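Local coordinates for AlgW protein (Pseudomonas aeruginosa, PDB 7CO3) that probably acts as an HtrA-type serine endopeptidase that couples a trypsin-like protease domain to a peptide-binding PDZ domain, at residues V53-A58 / V232-N237; A67-T72 / H123-A128; Q144-D149 / Q269-H274; D149-L154 / N210-F215; M167-S172 / I259-A264. The protein carries 1 engineered substitution. All coordinates share one frame; numbering follows the deposited sequence.

Contact 1 (V53-A58 / V232-N237); sequences VSYANA and VDAAGN
Ala58 and Tyr55 bring the first helix of the chain against a type I beta turn, Asp233 to Gly236, which closes the hairpin between strands 230-233 and 238-245 in the second barrel of the trypsin-like fold. The methyl of Ala58 points at the turn and rests on its backbone: CB is 3.3 Å from Ala234 O and 3.5 Å from Gly236 N. The main chains come close here, Ala58 CA and Gly236 CA lying 4.1 Å apart, an approach that the bare alpha carbon of Gly236 allows. Tyr55 has CG anti to the carbonyl carbon (chi1 -55°), and its ring presents its edge to Ala234, with CD1 4.3 Å from Ala234 O and CE1 near the alanine CB. Leu182 of strand 180-185 touches Tyr55, Ala58 and Val232. Before the helix, Ser54 OG accepts from Ala56 N in an ST turn and also bonds Asp179 of the second subunit, while Tyr55 packs on Ile198 of that subunit, so the segment also takes part in trimer contacts. The turn is braced from within by Asp233: OD1 receives Ala235 N, in an Asx turn, and Asn237 N from opposite faces of the carboxylate, and OD2 takes Asn237 ND2 at 3.2 Å through its syn lone pair.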
# COMPACT_ATOMS: atom_id res chain seq x y z
N VAL B 53 15.75 8.90 4.83
CA VAL B 53 16.29 8.54 6.14
C VAL B 53 16.51 7.03 6.14
O VAL B 53 16.49 6.43 5.07
CB VAL B 53 15.36 9.04 7.30
CG1 VAL B 53 14.09 8.21 7.43
CG2 VAL B 53 16.11 9.14 8.62
N SER B 54 16.81 6.39 7.27
CA SER B 54 16.85 4.93 7.27
C SER B 54 16.29 4.40 8.58
O SER B 54 16.51 4.98 9.64
CB SER B 54 18.27 4.38 7.06
OG SER B 54 18.29 2.96 7.14
N TYR B 55 15.58 3.28 8.49
CA TYR B 55 15.10 2.55 9.65
C TYR B 55 15.92 1.29 9.88
O TYR B 55 15.51 0.43 10.66
CB TYR B 55 13.61 2.26 9.50
CG TYR B 55 12.85 3.56 9.25
CD1 TYR B 55 12.57 4.43 10.31
CD2 TYR B 55 12.46 3.95 7.96
CE1 TYR B 55 11.92 5.61 10.11
CE2 TYR B 55 11.79 5.15 7.75
CZ TYR B 55 11.52 5.97 8.84
OH TYR B 55 10.89 7.16 8.69
N ALA B 56 17.09 1.19 9.25
CA ALA B 56 17.91 -0.02 9.35
C ALA B 56 18.26 -0.36 10.80
O ALA B 56 18.17 -1.52 11.20
CB ALA B 56 19.18 0.16 8.53
N ASN B 57 18.64 0.65 11.60
CA ASN B 57 19.01 0.40 12.99
C ASN B 57 17.83 -0.12 13.79
O ASN B 57 17.97 -1.10 14.53
CB ASN B 57 19.57 1.68 13.63
CG ASN B 57 20.94 2.01 13.09
OD1 ASN B 57 21.43 3.13 13.21
ND2 ASN B 57 21.57 1.03 12.51
N ALA B 58 16.65 0.47 13.60
CA ALA B 58 15.45 -0.07 14.23
C ALA B 58 15.20 -1.52 13.82
O ALA B 58 14.88 -2.37 14.66
CB ALA B 58 14.24 0.81 13.92
N VAL B 232 6.41 -2.04 15.52
CA VAL B 232 7.52 -1.42 16.23
C VAL B 232 7.56 0.07 15.92
O VAL B 232 7.14 0.49 14.84
CB VAL B 232 8.77 -2.22 15.80
CG1 VAL B 232 9.84 -1.39 15.16
CG2 VAL B 232 9.22 -3.18 16.87
N ASP B 233 8.05 0.88 16.86
CA ASP B 233 8.15 2.33 16.64
C ASP B 233 9.42 2.61 15.84
O ASP B 233 10.17 1.70 15.51
CB ASP B 233 8.11 3.13 17.95
CG ASP B 233 9.35 2.88 18.87
OD1 ASP B 233 10.39 2.37 18.40
OD2 ASP B 233 9.27 3.18 20.08
N ALA B 234 9.69 3.88 15.56
CA ALA B 234 10.81 4.22 14.67
C ALA B 234 12.17 3.87 15.26
O ALA B 234 13.16 3.86 14.52
CB ALA B 234 10.77 5.70 14.31
N ALA B 235 12.25 3.61 16.57
CA ALA B 235 13.50 3.18 17.19
C ALA B 235 13.56 1.67 17.40
O ALA B 235 14.55 1.17 17.95
CB ALA B 235 13.72 3.90 18.53
N GLY B 236 12.54 0.94 16.97
CA GLY B 236 12.57 -0.51 17.12
C GLY B 236 11.94 -1.05 18.39
O GLY B 236 12.08 -2.24 18.66
N ASN B 237 11.25 -0.22 19.18
CA ASN B 237 10.60 -0.72 20.37
C ASN B 237 9.21 -1.21 20.05
O ASN B 237 8.51 -0.60 19.25
CB ASN B 237 10.53 0.33 21.49
CG ASN B 237 11.88 0.97 21.78
OD1 ASN B 237 12.78 0.32 22.29
ND2 ASN B 237 12.01 2.25 21.44

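Contact 2 (A67-T72 / H123-A128); sequences ANLYTT and HVTAGA
Thr72 and Ala128 mark where the two backbones converge, their CA atoms 5.7 Å apart. Strand residues 67-72 run past the end of a short helix, which stops after Thr125 and passes into a type II beta turn, Thr125 to Ala128, with Ala128 N bonded to Thr125 O; Gly127 supplies the positive phi of that turn. Leu69 and Thr71, two residues apart on the strand, direct their side chains at the helix end, while Tyr70 between them faces the other way. Leu69 has CG anti to the carbonyl carbon (chi1 -73°), and its CD1 branch does the touching: it lies 3.8 Å from Val124 CG1 and 4.1 Å from Thr125 CG2, the leucine and valine side chains crossing at a slant. This is the interior of the first barrel of the chymotrypsin-like fold, where Leu69 also meets Ala109, Val133 and Leu157, and Thr125 meets Ile131, Ala155 and Leu157; helix 122-125 thus packs against the barrel core. Nearer the turn, Thr71 CB sits 3.9 Å from Ala128 CB. The Thr71 hydroxyl makes no direct bond to the helix end, OG1 being 3.5 Å from Val124 O. A water spans that interval, donating to Val124 O at 2.8 Å and also bonded to Thr71 OG1. Ser105 OG, on the adjoining strand 104-113, is a further hydrogen-bond partner of the Thr71 hydroxyl. Thr72 turns its own side chain away and contributes backbone, its O lying 3.7 Å from Ala128 C.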
# COMPACT_ATOMS: atom_id res chain seq x y z
N ALA B 67 9.81 -14.02 15.22
CA ALA B 67 9.98 -15.37 14.68
C ALA B 67 8.85 -15.68 13.72
O ALA B 67 7.78 -15.06 13.77
CB ALA B 67 10.00 -16.42 15.80
N ASN B 68 9.08 -16.69 12.86
CA ASN B 68 8.03 -17.32 12.08
C ASN B 68 7.39 -18.49 12.83
O ASN B 68 8.07 -19.28 13.50
CB ASN B 68 8.60 -17.81 10.74
CG ASN B 68 9.17 -16.67 9.89
OD1 ASN B 68 8.83 -15.51 10.09
ND2 ASN B 68 10.05 -17.00 8.97
N LEU B 69 6.08 -18.63 12.67
CA LEU B 69 5.30 -19.72 13.23
C LEU B 69 4.75 -20.57 12.08
O LEU B 69 4.18 -20.03 11.12
CB LEU B 69 4.13 -19.22 14.08
CG LEU B 69 4.34 -18.59 15.48
CD1 LEU B 69 3.02 -18.49 16.20
CD2 LEU B 69 5.38 -19.35 16.38
N TYR B 70 4.92 -21.89 12.20
CA TYR B 70 4.36 -22.90 11.30
C TYR B 70 3.60 -23.89 12.15
O TYR B 70 4.20 -24.58 12.98
CB TYR B 70 5.45 -23.63 10.51
CG TYR B 70 6.40 -22.70 9.81
CD1 TYR B 70 5.99 -21.99 8.68
CD2 TYR B 70 7.68 -22.50 10.29
CE1 TYR B 70 6.84 -21.12 8.04
CE2 TYR B 70 8.54 -21.63 9.66
CZ TYR B 70 8.12 -20.94 8.54
OH TYR B 70 8.98 -20.08 7.93
N THR B 71 2.28 -23.96 11.95
CA THR B 71 1.38 -24.75 12.77
C THR B 71 0.68 -25.80 11.90
O THR B 71 0.32 -25.54 10.75
CB THR B 71 0.34 -23.85 13.49
OG1 THR B 71 -0.54 -23.21 12.55
CG2 THR B 71 1.03 -22.78 14.31
N THR B 72 0.52 -27.00 12.47
CA THR B 72 -0.23 -28.06 11.82
C THR B 72 -1.40 -28.44 12.71
O THR B 72 -1.26 -28.53 13.93
CB THR B 72 0.64 -29.27 11.49
OG1 THR B 72 1.48 -29.57 12.61
CG2 THR B 72 1.53 -28.97 10.31
N HIS B 123 -5.84 -16.80 17.03
CA HIS B 123 -6.27 -17.47 15.81
C HIS B 123 -5.14 -18.14 15.06
O HIS B 123 -5.42 -18.95 14.18
CB HIS B 123 -7.02 -16.53 14.88
CG HIS B 123 -6.16 -15.45 14.28
ND1 HIS B 123 -5.57 -15.57 13.04
CD2 HIS B 123 -5.92 -14.17 14.69
CE1 HIS B 123 -4.96 -14.44 12.73
NE2 HIS B 123 -5.15 -13.58 13.72
N VAL B 124 -3.88 -17.84 15.39
CA VAL B 124 -2.79 -18.49 14.67
C VAL B 124 -2.55 -19.89 15.21
O VAL B 124 -2.26 -20.82 14.45
CB VAL B 124 -1.51 -17.63 14.75
CG1 VAL B 124 -0.27 -18.44 14.36
CG2 VAL B 124 -1.62 -16.40 13.87
N THR B 125 -2.64 -20.06 16.54
CA THR B 125 -2.24 -21.29 17.21
C THR B 125 -3.42 -22.10 17.72
O THR B 125 -3.22 -23.24 18.15
CB THR B 125 -1.32 -20.99 18.39
OG1 THR B 125 -1.81 -19.85 19.11
CG2 THR B 125 0.09 -20.72 17.93
N ALA B 126 -4.62 -21.54 17.69
CA ALA B 126 -5.81 -22.19 18.23
C ALA B 126 -6.03 -23.57 17.62
O ALA B 126 -6.14 -23.71 16.40
CB ALA B 126 -7.02 -21.30 17.98
N GLY B 127 -6.07 -24.60 18.47
CA GLY B 127 -6.29 -25.95 18.00
C GLY B 127 -5.12 -26.56 17.28
O GLY B 127 -5.25 -27.63 16.68
N ALA B 128 -3.96 -25.93 17.31
CA ALA B 128 -2.85 -26.53 16.59
C ALA B 128 -2.37 -27.76 17.35
O ALA B 128 -2.43 -27.83 18.57
CB ALA B 128 -1.72 -25.52 16.41
O HOH W 1 -1.59 -21.05 11.77

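Contact 3 (Q144-D149 / Q269-H274); sequences QLVGSD and QSIIEH
Ile271 sets its two branches against the backbone of strand 144-149. The short branch covers Gly147, with Ile271 CG2 3.6 Å from both Gly147 N and Gly147 CA; the absence of a side chain on Gly147 lets the methyl come right down on the main chain. The long branch continues past it: CG1 is anti to the carbonyl carbon (chi1 -77°) and CD1, at its end, touches Ser148 C and Asp149 CB, each at 4.0 Å. Val146 slants across the isoleucine, its CG1 anti to the backbone N (chi1 178°) and 3.8 Å from Ile271 CG2. The same CG1 reaches the helix backbone, 3.8 Å from Ile271 O. Val146 and Gly147 together form a classic beta bulge opposite Val156 on the neighbouring strand, and it is on this irregular part of the first barrel that helix 261-274 rests. The helix follows the last strand of the second barrel, 256-260, so the contact brings it back onto the other half of the trypsin-like domain. Helix and strand axes approach to 7.4 Å at an angle of 121° between their N-to-C directions. Val156 touches both Val146 and Ile271, and Val277, after the helix, packs against Ile271 as well; Tyr117 touches Val146 and Ile272. On the last turn of the helix Ser270 OG and His274 ND1 share a hydrogen bond of 3.2 Å in the plane of the imidazole, whose one face carries Glu273 CB over its centre.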
# COMPACT_ATOMS: atom_id res chain seq x y z
N GLN B 144 5.61 -24.93 23.06
CA GLN B 144 4.48 -25.35 23.86
C GLN B 144 3.51 -24.18 24.04
O GLN B 144 3.93 -23.02 24.09
CB GLN B 144 4.90 -25.84 25.25
CG GLN B 144 5.59 -27.23 25.31
CD GLN B 144 5.25 -28.17 24.15
OE1 GLN B 144 4.13 -28.69 24.05
NE2 GLN B 144 6.24 -28.43 23.29
N LEU B 145 2.23 -24.49 24.15
CA LEU B 145 1.22 -23.48 24.40
C LEU B 145 1.07 -23.26 25.90
O LEU B 145 0.61 -24.16 26.62
CB LEU B 145 -0.12 -23.89 23.80
CG LEU B 145 -1.21 -22.80 23.79
CD1 LEU B 145 -0.78 -21.55 22.99
CD2 LEU B 145 -2.50 -23.36 23.25
N VAL B 146 1.45 -22.07 26.38
CA VAL B 146 1.27 -21.74 27.79
C VAL B 146 -0.22 -21.57 28.10
O VAL B 146 -0.76 -22.20 29.01
CB VAL B 146 2.08 -20.48 28.16
CG1 VAL B 146 1.86 -20.09 29.62
CG2 VAL B 146 3.57 -20.71 27.85
N GLY B 147 -0.89 -20.73 27.34
CA GLY B 147 -2.32 -20.52 27.42
C GLY B 147 -2.68 -19.53 26.34
O GLY B 147 -1.80 -18.97 25.68
N SER B 148 -3.97 -19.31 26.18
CA SER B 148 -4.47 -18.51 25.09
C SER B 148 -5.64 -17.71 25.63
O SER B 148 -6.17 -18.03 26.70
CB SER B 148 -4.83 -19.41 23.88
OG SER B 148 -5.86 -20.30 24.20
N ASP B 149 -6.01 -16.65 24.91
CA ASP B 149 -7.04 -15.73 25.36
C ASP B 149 -7.87 -15.29 24.16
O ASP B 149 -7.66 -14.22 23.58
CB ASP B 149 -6.47 -14.52 26.11
CG ASP B 149 -7.56 -13.54 26.58
OD1 ASP B 149 -8.64 -13.98 27.02
OD2 ASP B 149 -7.35 -12.32 26.53
N GLN B 269 1.15 -11.57 31.01
CA GLN B 269 1.54 -11.79 32.40
C GLN B 269 0.57 -12.74 33.10
O GLN B 269 0.99 -13.68 33.78
CB GLN B 269 1.67 -10.44 33.12
CG GLN B 269 2.97 -9.73 32.71
CD GLN B 269 2.97 -8.19 32.81
OE1 GLN B 269 3.89 -7.54 32.30
NE2 GLN B 269 1.97 -7.62 33.47
N SER B 270 -0.74 -12.54 32.90
CA SER B 270 -1.72 -13.39 33.57
C SER B 270 -1.72 -14.81 33.01
O SER B 270 -1.99 -15.77 33.76
CB SER B 270 -3.10 -12.81 33.49
OG SER B 270 -3.85 -13.33 34.57
N ILE B 271 -1.50 -14.97 31.71
CA ILE B 271 -1.45 -16.31 31.14
C ILE B 271 -0.26 -17.06 31.70
O ILE B 271 -0.36 -18.24 32.07
CB ILE B 271 -1.42 -16.25 29.60
CG1 ILE B 271 -2.82 -15.95 29.05
CG2 ILE B 271 -0.89 -17.57 29.00
CD1 ILE B 271 -2.85 -15.55 27.55
N ILE B 272 0.88 -16.38 31.80
CA ILE B 272 2.06 -17.01 32.34
C ILE B 272 1.81 -17.45 33.79
O ILE B 272 2.32 -18.48 34.24
CB ILE B 272 3.26 -16.06 32.20
CG1 ILE B 272 3.51 -15.75 30.71
CG2 ILE B 272 4.52 -16.65 32.81
CD1 ILE B 272 4.96 -15.42 30.35
N GLU B 273 0.93 -16.73 34.49
CA GLU B 273 0.75 -16.96 35.92
C GLU B 273 -0.34 -17.97 36.20
O GLU B 273 -0.16 -18.90 36.99
CB GLU B 273 0.44 -15.64 36.62
CG GLU B 273 1.66 -14.84 37.04
CD GLU B 273 2.10 -15.19 38.45
OE1 GLU B 273 1.21 -15.34 39.33
OE2 GLU B 273 3.31 -15.32 38.69
N HIS B 274 -1.47 -17.81 35.53
CA HIS B 274 -2.69 -18.53 35.83
C HIS B 274 -3.21 -19.36 34.65
O HIS B 274 -4.31 -19.91 34.73
CB HIS B 274 -3.72 -17.51 36.34
CG HIS B 274 -3.13 -16.54 37.33
ND1 HIS B 274 -2.91 -15.21 37.04
CD2 HIS B 274 -2.66 -16.72 38.59
CE1 HIS B 274 -2.36 -14.61 38.09
NE2 HIS B 274 -2.20 -15.51 39.04

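Contact 4 (D149-L154 / N210-F215); sequences DPETDL and NTYEDF
Glu151 grips the 210-215 loop with both its backbone and its side chain. Its carbonyl oxygen accepts from Tyr212 N at 3.1 Å in a nearly straight bond (171° at the hydrogen), with Asn210 CB 3.6 Å from Glu151 O. The side chain runs beside that of Thr211, pointing the same way, and OE1 receives the Thr211 hydroxyl, OG1, at 3.0 Å through its anti lone pair; Arg374 adds a salt bridge to that same oxygen. A water donates to Thr152 O at 3.0 Å and to Tyr212 O at 2.9 Å. Apolar contacts accompany these bonds: Glu151 CB lies 3.8 Å from Tyr212 CD2, Thr152 CG2 meets Tyr212 CB, and Thr211 CG2 sits over the centre of one tyrosine face. Within the loops, Thr152 OG1 donates to Asp149 OD2 at 2.6 Å from above the carboxylate plane, and Arg279 pairs with that oxygen too; Asp149 O takes Thr152 N and Leu154 N from opposite faces, and Asn210 N donates to Glu213 OE2 at 2.8 Å. Asp153 and Leu154 make a G1 bulge facing Asp149. In HtrA relatives the aspartate at the position of Asp153 belongs to the catalytic triad; here its OD1 accepts from His123 N. The loops link the two barrels of the protease, with helix 261-274 against Asp149 and Thr152, helix 122-125 beside Asp153, and helix 338-346 of the PDZ domain packed on Thr211 and Tyr212.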
# COMPACT_ATOMS: atom_id res chain seq x y z
N ASP B 149 -6.01 -16.65 24.91
CA ASP B 149 -7.04 -15.73 25.36
C ASP B 149 -7.87 -15.29 24.16
O ASP B 149 -7.66 -14.22 23.58
CB ASP B 149 -6.47 -14.52 26.11
CG ASP B 149 -7.56 -13.54 26.58
OD1 ASP B 149 -8.64 -13.98 27.02
OD2 ASP B 149 -7.35 -12.32 26.53
N PRO B 150 -8.85 -16.10 23.78
CA PRO B 150 -9.67 -15.77 22.62
C PRO B 150 -10.33 -14.41 22.68
O PRO B 150 -10.66 -13.85 21.63
CB PRO B 150 -10.71 -16.90 22.61
CG PRO B 150 -9.99 -18.06 23.26
CD PRO B 150 -9.12 -17.45 24.30
N GLU B 151 -10.60 -13.86 23.85
CA GLU B 151 -11.39 -12.64 23.84
C GLU B 151 -10.53 -11.42 23.58
O GLU B 151 -11.08 -10.34 23.38
CB GLU B 151 -12.20 -12.52 25.13
CG GLU B 151 -13.02 -13.80 25.41
CD GLU B 151 -14.36 -13.52 26.07
OE1 GLU B 151 -15.13 -12.68 25.55
OE2 GLU B 151 -14.67 -14.18 27.09
N THR B 152 -9.20 -11.55 23.58
CA THR B 152 -8.35 -10.50 23.02
C THR B 152 -7.60 -10.95 21.78
O THR B 152 -6.76 -10.20 21.29
CB THR B 152 -7.34 -10.01 24.05
OG1 THR B 152 -6.48 -11.09 24.39
CG2 THR B 152 -8.02 -9.46 25.30
N ASP B 153 -7.83 -12.19 21.31
CA ASP B 153 -7.05 -12.82 20.24
C ASP B 153 -5.56 -12.86 20.57
O ASP B 153 -4.71 -12.53 19.73
CB ASP B 153 -7.28 -12.11 18.89
CG ASP B 153 -6.87 -12.98 17.68
OD1 ASP B 153 -6.56 -14.18 17.86
OD2 ASP B 153 -6.84 -12.44 16.55
N LEU B 154 -5.21 -13.32 21.78
CA LEU B 154 -3.80 -13.47 22.12
C LEU B 154 -3.50 -14.88 22.61
O LEU B 154 -4.38 -15.60 23.09
CB LEU B 154 -3.34 -12.43 23.18
CG LEU B 154 -3.36 -10.97 22.66
CD1 LEU B 154 -3.23 -9.93 23.79
CD2 LEU B 154 -2.23 -10.75 21.64
N ASN B 210 -12.91 -8.62 18.25
CA ASN B 210 -12.69 -9.27 19.54
C ASN B 210 -13.57 -8.61 20.59
O ASN B 210 -14.06 -7.49 20.41
CB ASN B 210 -11.22 -9.19 19.96
CG ASN B 210 -10.29 -9.89 18.99
OD1 ASN B 210 -10.60 -10.97 18.50
ND2 ASN B 210 -9.16 -9.27 18.72
N THR B 211 -13.77 -9.32 21.70
CA THR B 211 -14.58 -8.76 22.78
C THR B 211 -13.91 -7.53 23.39
O THR B 211 -14.56 -6.50 23.60
CB THR B 211 -14.86 -9.82 23.86
OG1 THR B 211 -15.71 -10.83 23.31
CG2 THR B 211 -15.57 -9.19 25.04
N TYR B 212 -12.61 -7.61 23.66
CA TYR B 212 -11.85 -6.49 24.23
C TYR B 212 -10.92 -5.91 23.16
O TYR B 212 -9.85 -6.46 22.90
CB TYR B 212 -11.09 -6.96 25.45
CG TYR B 212 -11.98 -7.65 26.49
CD1 TYR B 212 -12.80 -6.90 27.33
CD2 TYR B 212 -12.00 -9.04 26.63
CE1 TYR B 212 -13.62 -7.51 28.28
CE2 TYR B 212 -12.81 -9.67 27.58
CZ TYR B 212 -13.62 -8.89 28.40
OH TYR B 212 -14.43 -9.49 29.34
N GLU B 213 -11.32 -4.79 22.57
CA GLU B 213 -10.62 -4.17 21.45
C GLU B 213 -10.07 -2.81 21.85
O GLU B 213 -10.77 -2.02 22.50
CB GLU B 213 -11.55 -3.96 20.26
CG GLU B 213 -12.14 -5.21 19.74
CD GLU B 213 -12.93 -4.98 18.46
OE1 GLU B 213 -13.49 -3.88 18.30
OE2 GLU B 213 -12.98 -5.90 17.61
N ASP B 214 -8.85 -2.54 21.42
CA ASP B 214 -8.22 -1.23 21.60
C ASP B 214 -7.17 -1.01 20.50
O ASP B 214 -6.06 -0.56 20.77
CB ASP B 214 -7.62 -1.13 23.01
CG ASP B 214 -7.34 0.31 23.42
OD1 ASP B 214 -7.97 1.22 22.83
OD2 ASP B 214 -6.52 0.52 24.34
N PHE B 215 -7.51 -1.32 19.26
CA PHE B 215 -6.50 -1.47 18.21
C PHE B 215 -5.80 -0.16 17.87
O PHE B 215 -6.39 0.92 17.84
CB PHE B 215 -7.13 -2.03 16.92
CG PHE B 215 -7.53 -3.47 17.02
CD1 PHE B 215 -6.57 -4.49 17.04
CD2 PHE B 215 -8.86 -3.83 17.06
CE1 PHE B 215 -6.95 -5.83 17.14
CE2 PHE B 215 -9.24 -5.18 17.16
CZ PHE B 215 -8.28 -6.17 17.20
O HOH W 2 -7.86 -7.38 20.99

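Contact 5 (M167-S172 / I259-A264); sequences MTLGRS and IPTKLA
The pyrrolidine ring of Pro260 meets Ser172 at its CB corner, 3.8 Å from Ser172 OG and 3.9 Å from Ser172 CB. Beside it runs the peptide that opens helix 261-274, with Thr261 N 3.6 Å from Ser172 CB. Ser172 turns its side chain into this helix start, OG lying between the backbone N and the carbonyl carbon (chi1 46°). There OG accepts a hydrogen bond of 2.9 Å from Lys262 N, at 154° about the hydrogen, and lies 3.3 Å from Lys262 CB. Thr261 N is also nearby but badly angled for a bond. The Lys262 side chain leads away from Ser172, and its NZ makes a long, weak ion pair with Asp173, next after this loop. Leu169 adds a light apolar touch, CD2 to Thr261 CG2 at 4.4 Å. The loop lies along strand 238-245 of the second barrel in the trypsin-like fold, Thr168 and Gly170 sharing backbone bonds with Leu238, and the Thr261 hydroxyl bonds weakly to Leu238 O. Pro260 holds the N-cap position yet has no side-chain acceptor to offer the first turn. The Ser172 hydroxyl, arriving from a distant loop, satisfies one amide of that turn instead, and the partial positive charge expected at a helix N-terminus would strengthen such an acceptor bond.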
# COMPACT_ATOMS: atom_id res chain seq x y z
N MET B 167 12.61 -8.66 22.63
CA MET B 167 12.13 -7.37 22.18
C MET B 167 12.20 -6.35 23.31
O MET B 167 11.88 -6.65 24.46
CB MET B 167 10.68 -7.52 21.71
CG MET B 167 10.13 -6.27 21.13
SD MET B 167 10.88 -5.95 19.54
CE MET B 167 10.24 -7.34 18.63
N THR B 168 12.60 -5.13 22.98
CA THR B 168 12.44 -3.99 23.88
C THR B 168 11.00 -3.51 23.78
O THR B 168 10.37 -3.62 22.73
CB THR B 168 13.38 -2.84 23.50
OG1 THR B 168 14.72 -3.32 23.45
CG2 THR B 168 13.30 -1.73 24.53
N LEU B 169 10.49 -2.96 24.87
CA LEU B 169 9.11 -2.49 24.89
C LEU B 169 9.03 -1.00 24.63
O LEU B 169 9.80 -0.21 25.18
CB LEU B 169 8.47 -2.80 26.24
CG LEU B 169 8.43 -4.26 26.65
CD1 LEU B 169 7.87 -4.28 28.06
CD2 LEU B 169 7.57 -5.13 25.69
N GLY B 170 8.08 -0.61 23.79
CA GLY B 170 7.71 0.79 23.64
C GLY B 170 6.59 1.15 24.59
O GLY B 170 6.21 0.39 25.48
N ARG B 171 6.03 2.33 24.39
CA ARG B 171 4.92 2.81 25.20
C ARG B 171 3.73 3.03 24.28
O ARG B 171 3.70 4.00 23.52
CB ARG B 171 5.32 4.08 25.94
CG ARG B 171 6.42 3.83 26.99
CD ARG B 171 6.89 5.14 27.62
NE ARG B 171 8.11 5.68 27.01
CZ ARG B 171 8.13 6.54 26.00
NH1 ARG B 171 9.29 6.98 25.52
NH2 ARG B 171 6.99 6.97 25.46
N SER B 172 2.76 2.11 24.32
CA SER B 172 1.66 2.17 23.37
C SER B 172 0.72 3.34 23.67
O SER B 172 0.03 3.83 22.76
CB SER B 172 0.90 0.84 23.31
OG SER B 172 0.60 0.26 24.58
N ILE B 259 -2.74 -5.02 18.22
CA ILE B 259 -3.11 -4.97 19.64
C ILE B 259 -2.04 -4.20 20.40
O ILE B 259 -0.88 -4.59 20.38
CB ILE B 259 -3.28 -6.39 20.19
CG1 ILE B 259 -4.39 -7.11 19.43
CG2 ILE B 259 -3.59 -6.35 21.71
CD1 ILE B 259 -4.38 -8.66 19.58
N PRO B 260 -2.40 -3.13 21.10
CA PRO B 260 -1.40 -2.32 21.82
C PRO B 260 -0.64 -3.11 22.88
O PRO B 260 -1.17 -4.03 23.50
CB PRO B 260 -2.25 -1.22 22.49
CG PRO B 260 -3.54 -1.28 21.89
CD PRO B 260 -3.77 -2.71 21.42
N THR B 261 0.62 -2.73 23.08
CA THR B 261 1.52 -3.43 23.98
C THR B 261 0.96 -3.46 25.40
O THR B 261 1.05 -4.49 26.09
CB THR B 261 2.90 -2.76 23.94
OG1 THR B 261 3.65 -3.19 22.78
CG2 THR B 261 3.71 -3.12 25.17
N LYS B 262 0.35 -2.35 25.84
CA LYS B 262 -0.16 -2.24 27.20
C LYS B 262 -1.23 -3.29 27.48
O LYS B 262 -1.22 -3.93 28.54
CB LYS B 262 -0.72 -0.83 27.45
CG LYS B 262 -1.26 -0.59 28.89
CD LYS B 262 -1.24 0.89 29.26
CE LYS B 262 -2.65 1.47 29.40
NZ LYS B 262 -2.63 2.93 29.73
N LEU B 263 -2.17 -3.48 26.55
CA LEU B 263 -3.12 -4.58 26.66
C LEU B 263 -2.42 -5.93 26.58
O LEU B 263 -2.70 -6.82 27.38
CB LEU B 263 -4.19 -4.49 25.57
CG LEU B 263 -5.31 -5.53 25.59
CD1 LEU B 263 -5.91 -5.57 27.01
CD2 LEU B 263 -6.39 -5.21 24.56
N ALA B 264 -1.51 -6.10 25.61
CA ALA B 264 -0.94 -7.42 25.38
C ALA B 264 -0.08 -7.88 26.56
O ALA B 264 -0.03 -9.09 26.86
CB ALA B 264 -0.14 -7.45 24.08

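In the fold
All five contacts lie in the two-barrel protease domain, with contact 4 nearest the centre of the chain. Contacts 2 and 3 use the six-stranded first barrel and have centres about 15 Å apart; contacts 1 and 5, likewise about 15 Å apart between centres, reach the second sheet and touch through Asn237. Contact 4 joins the halves: it shares Asp149 with contact 3, is linked to contact 2 by the bond from His123 N to Asp153 and packs on Ile259 of contact 5. Helix 261-274 begins in contact 5 and ends in contact 3. Along the chain contact 1 encloses contacts 2 and 4 and crosses 3 and 5. Its N-terminal segment also touches a second subunit.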